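Local coordinates for protein KauB (Pseudomonas aeruginosa PAO1, PDB 6B4R) that oxidises a broad range of aldehydes, aminoaldehydes among them, to the corresponding acids as an aldehyde dehydrogenase, at the interface of chains A and C and the interface of chains A and B. Numbering follows the deposited sequence. Chains: chain A/B, KauB; chain C, KauB.

Contact 1: the interface of chains A and C. Residues chain A 454-457; chain C 149, 494-496.
A:Val455 pairs with C:Trp494 and C:Lys496 through its backbone, a worked example of one subunit lending an edge strand to another. Its N donates to C:Trp494 O at 3.0 Å, nearly straight at the hydrogen, and its own O accepts from C:Lys496 N at 2.9 Å. These two backbone hydrogen bonds join the strands in parallel and make the firm part of the contact. The side chain of A:Val455 runs alongside that of C:Ile495, both pointing the same way, and its CG2 branch lies 3.8 Å from C:Ile495 CG1. On the neighbouring position C:Trp494 CB comes to the edge of the A:Trp454 ring, in its plane, near CD1. A:Gln457 reaches across with a chain extended beyond CG, and its amide NE2 donates to C:Glu149 OE2 at 3.0 Å. C:Glu149 OE2 accepts on its anti lone pair and lies nearly in that amide plane. A:Gln457 OE1 is also only 3.1 Å from C:Glu149 OE2, an unfavourable acceptor pair that makes the fine placing of the amide doubtful. The looser part is the amine end of C:Lys496 and the A:Asn456 amide. Bends at chi2 (97°) and chi3 (76°) carry C:Lys496 CE to A:Gln457 CB at 3.7 Å. The backbone O of A:Asn456 packs on C:Lys496 CB at 3.4 Å. In the fold, strand 488-496 of chain C lies beside strand 452-455 of chain A, extending the partner's sheet across the subunit boundary.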
# COMPACT_ATOMS: atom_id res chain seq x y z
N TRP A 454 -12.72 20.87 0.65
CA TRP A 454 -14.07 20.35 0.85
C TRP A 454 -15.01 20.80 -0.27
O TRP A 454 -15.08 21.98 -0.60
CB TRP A 454 -14.60 20.75 2.23
CG TRP A 454 -13.72 20.28 3.35
CD1 TRP A 454 -13.32 19.00 3.59
CD2 TRP A 454 -13.12 21.09 4.37
NE1 TRP A 454 -12.51 18.96 4.70
CE2 TRP A 454 -12.37 20.23 5.20
CE3 TRP A 454 -13.15 22.46 4.67
CZ2 TRP A 454 -11.66 20.69 6.30
CZ3 TRP A 454 -12.44 22.91 5.76
CH2 TRP A 454 -11.70 22.03 6.57
N VAL A 455 -15.71 19.84 -0.86
CA VAL A 455 -16.61 20.12 -1.97
C VAL A 455 -18.07 19.92 -1.55
O VAL A 455 -18.44 18.85 -1.08
CB VAL A 455 -16.31 19.23 -3.19
CG1 VAL A 455 -17.23 19.60 -4.35
CG2 VAL A 455 -14.85 19.37 -3.60
N ASN A 456 -18.87 20.97 -1.73
CA ASN A 456 -20.29 20.95 -1.37
C ASN A 456 -20.54 20.61 0.10
O ASN A 456 -21.55 20.00 0.46
CB ASN A 456 -21.09 20.03 -2.30
CG ASN A 456 -21.09 20.52 -3.74
OD1 ASN A 456 -20.94 21.72 -3.99
ND2 ASN A 456 -21.26 19.61 -4.68
N GLN A 457 -19.60 21.01 0.95
CA GLN A 457 -19.69 20.85 2.39
C GLN A 457 -18.55 21.63 3.02
O GLN A 457 -17.62 22.05 2.33
CB GLN A 457 -19.59 19.38 2.79
CG GLN A 457 -18.26 18.74 2.42
CD GLN A 457 -18.13 17.34 2.97
OE1 GLN A 457 -18.52 17.06 4.11
NE2 GLN A 457 -17.59 16.43 2.16
N GLU C 149 -20.43 10.13 0.08
CA GLU C 149 -19.21 10.91 0.16
C GLU C 149 -18.07 10.26 -0.61
O GLU C 149 -17.97 9.04 -0.67
CB GLU C 149 -18.82 11.13 1.62
CG GLU C 149 -18.32 12.53 1.92
CD GLU C 149 -18.32 12.85 3.41
OE1 GLU C 149 -18.68 11.96 4.21
OE2 GLU C 149 -17.95 13.98 3.77
N TRP C 494 -12.48 15.99 0.21
CA TRP C 494 -13.72 15.35 0.65
C TRP C 494 -14.94 15.94 -0.05
O TRP C 494 -15.31 17.09 0.17
CB TRP C 494 -13.87 15.43 2.17
CG TRP C 494 -13.65 14.12 2.85
CD1 TRP C 494 -14.54 13.43 3.63
CD2 TRP C 494 -12.46 13.31 2.80
NE1 TRP C 494 -13.98 12.26 4.07
CE2 TRP C 494 -12.71 12.16 3.58
CE3 TRP C 494 -11.22 13.46 2.18
CZ2 TRP C 494 -11.75 11.16 3.74
CZ3 TRP C 494 -10.27 12.46 2.35
CH2 TRP C 494 -10.55 11.33 3.12
N ILE C 495 -15.57 15.12 -0.89
CA ILE C 495 -16.67 15.57 -1.74
C ILE C 495 -18.02 15.05 -1.27
O ILE C 495 -18.25 13.84 -1.24
CB ILE C 495 -16.44 15.13 -3.20
CG1 ILE C 495 -15.08 15.62 -3.69
CG2 ILE C 495 -17.57 15.63 -4.09
CD1 ILE C 495 -14.66 15.05 -5.02
N LYS C 496 -18.91 15.97 -0.92
CA LYS C 496 -20.27 15.60 -0.51
C LYS C 496 -21.14 15.35 -1.73
O LYS C 496 -21.35 16.24 -2.55
CB LYS C 496 -20.89 16.71 0.35
CG LYS C 496 -22.34 16.44 0.72
CD LYS C 496 -22.45 15.83 2.12
CE LYS C 496 -22.24 16.89 3.19
NZ LYS C 496 -22.47 16.36 4.56

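Contact 2: the interface of chains A and B. Residues chain A 140-142, 152; chain B 140-142, 152.
Peptide carbonyls are the flat groups where A:Val142 and B:Asp140 meet, and they are approached in two different ways. Above the carbonyl plane of B:Asp140, 75° out of it, stands the N of A:Val142, while the N of B:Val142 sits similarly over the carbonyl of A:Asp140. The A:Val142 carbonyl is instead met in its plane, on a lone pair, by B:Asp140 N, with a donor-to-O distance of 2.7 Å. The twin, A:Asp140 N to B:Val142 O, is 2.8 Å long. Four backbone bonds thus join the short strands 140-142 of two subunits in antiparallel fashion, which probably helps to build the tetramer usual in this family. A:Glu141 is paired to B:Glu141 at the middle, their side chains directed away from each other. As symmetry dictates, each bond has its twin, while the valine and leucine contacts join each group to its own copy. CB of A:Val142 packs against CB of B:Asp140 at 3.7 Å, which places the methylene of the acid, rather than its carboxylate, in the contact. CG1 of each valine is anti to the backbone N (178° in A:Val142), and the other branch, CG2, faces the partner. A:Val142 CG2 and B:Val142 CG2 meet at 3.6 Å, their side chains at about a right angle. The leucines extend this apolar patch, likewise crossing at about a right angle: A:Leu152 CD2 touches B:Leu152 CD2 at 3.7 Å.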
# COMPACT_ATOMS: atom_id res chain seq x y z
N ASP A 140 4.62 -3.13 7.03
CA ASP A 140 5.88 -2.64 6.48
C ASP A 140 6.18 -3.36 5.16
O ASP A 140 5.36 -4.12 4.66
CB ASP A 140 7.03 -2.81 7.48
CG ASP A 140 6.91 -1.84 8.65
OD1 ASP A 140 6.27 -0.78 8.49
OD2 ASP A 140 7.47 -2.14 9.73
N GLU A 141 7.36 -3.12 4.60
CA GLU A 141 7.63 -3.54 3.23
C GLU A 141 8.73 -4.58 3.07
O GLU A 141 9.64 -4.68 3.90
CB GLU A 141 7.94 -2.31 2.37
CG GLU A 141 6.88 -1.23 2.43
CD GLU A 141 7.34 0.09 1.83
OE1 GLU A 141 8.56 0.36 1.84
OE2 GLU A 141 6.48 0.86 1.35
N VAL A 142 8.63 -5.37 2.00
CA VAL A 142 9.71 -6.24 1.55
C VAL A 142 10.02 -5.90 0.10
O VAL A 142 9.14 -5.97 -0.76
CB VAL A 142 9.32 -7.73 1.63
CG1 VAL A 142 10.46 -8.59 1.11
CG2 VAL A 142 8.97 -8.12 3.05
N LEU A 152 14.30 -5.72 3.85
CA LEU A 152 13.18 -5.31 4.69
C LEU A 152 13.18 -3.80 4.89
O LEU A 152 14.21 -3.20 5.19
CB LEU A 152 13.26 -6.00 6.05
CG LEU A 152 13.35 -7.53 6.03
CD1 LEU A 152 13.47 -8.07 7.45
CD2 LEU A 152 12.14 -8.12 5.32
N ASP B 140 6.42 -6.26 -1.06
CA ASP B 140 5.64 -7.19 -0.26
C ASP B 140 5.45 -6.63 1.15
O ASP B 140 5.70 -5.45 1.39
CB ASP B 140 6.29 -8.58 -0.23
CG ASP B 140 6.17 -9.31 -1.56
OD1 ASP B 140 5.20 -9.05 -2.30
OD2 ASP B 140 7.05 -10.15 -1.86
N GLU B 141 5.04 -7.48 2.08
CA GLU B 141 4.58 -7.00 3.38
C GLU B 141 5.33 -7.56 4.58
O GLU B 141 5.82 -8.69 4.56
CB GLU B 141 3.08 -7.27 3.54
CG GLU B 141 2.20 -6.49 2.57
CD GLU B 141 0.78 -7.04 2.51
OE1 GLU B 141 0.61 -8.28 2.50
OE2 GLU B 141 -0.17 -6.23 2.47
N VAL B 142 5.42 -6.75 5.63
CA VAL B 142 5.89 -7.18 6.94
C VAL B 142 4.83 -6.83 7.98
O VAL B 142 4.53 -5.66 8.21
CB VAL B 142 7.22 -6.50 7.33
CG1 VAL B 142 7.67 -6.98 8.71
CG2 VAL B 142 8.29 -6.78 6.29
N LEU B 152 6.77 -12.26 7.76
CA LEU B 152 6.92 -11.88 6.36
C LEU B 152 5.74 -12.35 5.53
O LEU B 152 5.28 -13.48 5.67
CB LEU B 152 8.22 -12.46 5.79
CG LEU B 152 9.51 -12.09 6.54
CD1 LEU B 152 10.72 -12.75 5.89
CD2 LEU B 152 9.68 -10.58 6.59

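Contact 3: the interface of chains A and C. Residues chain A 460-462, 464-465; chain C 143-144, 492, 494.
With chi1 at 68°, A:Thr464 turns its hydroxyl OG1 between its own backbone N and carbonyl carbon, bringing it to the rim of the C:Trp494 indole and to C:Ala143. The indole, with chi1 at -108° and chi2 at -120°, lies with one face to the chain A loop. The threonine rotation also sends CG2 toward the backbone oxygen of C:Ala144. Within chain A, A:Asp462 holds this threonine within its own loop: its OD1 accepts from both OG1 and the backbone N of A:Thr464, the latter at 2.9 Å. The hydroxyl arrives nearly along the C-O axis of the acid, and the amide on the anti side, tilted out of the carboxylate plane, which should limit rotation of both side chains. This side-chain-to-backbone turn, resembling an Asx turn, probably helps to shape the loop for a partner's aromatic ring. A:Gly461 CA and A:Ala465 CB make CH-pi contacts on the same face of C:Trp494, over its five-membered and six-membered rings respectively, both displaced toward the rim. At A:Gly461 the backbone itself lies against the indole, CA 3.5 Å from C:Trp494 CD1. The loop runs between A:Asp459 and A:Phe467, both lining the pocket that holds a polyether, which may come from crystallisation, so the packing probably helps to steady that wall. At the far end a water links the subunits, 2.6 Å from A:Asp462 OD2 and 2.8 Å from C:Ala144 O.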
# COMPACT_ATOMS: atom_id res chain seq x y z
N GLY A 460 -15.17 18.94 6.46
CA GLY A 460 -15.40 17.52 6.22
C GLY A 460 -14.20 16.66 6.57
O GLY A 460 -13.15 17.16 6.97
N GLY A 461 -14.37 15.34 6.42
CA GLY A 461 -13.30 14.40 6.70
C GLY A 461 -13.29 13.91 8.14
O GLY A 461 -13.33 14.70 9.08
N ASP A 462 -13.23 12.59 8.30
CA ASP A 462 -13.13 11.99 9.63
C ASP A 462 -11.68 11.61 9.94
O ASP A 462 -10.75 12.27 9.49
CB ASP A 462 -14.06 10.78 9.75
CG ASP A 462 -13.97 9.84 8.56
OD1 ASP A 462 -12.87 9.70 7.98
OD2 ASP A 462 -15.00 9.23 8.21
N THR A 464 -10.12 9.20 8.77
CA THR A 464 -9.49 8.64 7.58
C THR A 464 -8.86 9.72 6.69
O THR A 464 -8.16 9.41 5.72
CB THR A 464 -10.48 7.81 6.73
OG1 THR A 464 -11.46 8.68 6.15
CG2 THR A 464 -11.17 6.76 7.59
N ALA A 465 -9.12 10.98 7.01
CA ALA A 465 -8.63 12.10 6.21
C ALA A 465 -7.41 12.77 6.83
O ALA A 465 -7.49 13.31 7.93
CB ALA A 465 -9.73 13.12 5.99
N ALA C 143 -10.35 7.02 0.51
CA ALA C 143 -10.69 6.63 1.87
C ALA C 143 -12.00 5.84 1.95
O ALA C 143 -12.81 5.86 1.03
CB ALA C 143 -10.76 7.85 2.78
N ALA C 144 -12.18 5.14 3.07
CA ALA C 144 -13.44 4.46 3.35
C ALA C 144 -14.38 5.46 4.01
O ALA C 144 -14.20 5.82 5.18
CB ALA C 144 -13.21 3.26 4.25
N ALA C 492 -6.28 16.19 0.96
CA ALA C 492 -7.48 15.42 1.25
C ALA C 492 -8.71 16.13 0.69
O ALA C 492 -9.17 17.12 1.26
CB ALA C 492 -7.63 15.20 2.75
N TRP C 494 -12.48 15.99 0.21
CA TRP C 494 -13.72 15.35 0.65
C TRP C 494 -14.94 15.94 -0.05
O TRP C 494 -15.31 17.09 0.17
CB TRP C 494 -13.87 15.43 2.17
CG TRP C 494 -13.65 14.12 2.85
CD1 TRP C 494 -14.54 13.43 3.63
CD2 TRP C 494 -12.46 13.31 2.80
NE1 TRP C 494 -13.98 12.26 4.07
CE2 TRP C 494 -12.71 12.16 3.58
CE3 TRP C 494 -11.22 13.46 2.18
CZ2 TRP C 494 -11.75 11.16 3.74
CZ3 TRP C 494 -10.27 12.46 2.35
CH2 TRP C 494 -10.55 11.33 3.12
O HOH W 1 -14.88 6.66 7.78

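Contacts 1 and 3 are neighbours, their C-alpha centres about 10 Å apart, and share C:Trp494, whose backbone and CB serve the first and whose indole serves the second. Contact 2 lies about 35 Å from contact 1 and 26 Å from contact 3. Strand 149-157 contributes to contacts 1 and 2, and the residues just after strand 140-142 to contact 3, so one region of each subunit faces two partners. This agrees with the dimer-of-dimers tetramer familiar among aldehyde dehydrogenases. The centre of contact 3 is about 14 Å from A:Glu267, the predicted active-site residue; the structure alone does not show an effect on catalysis.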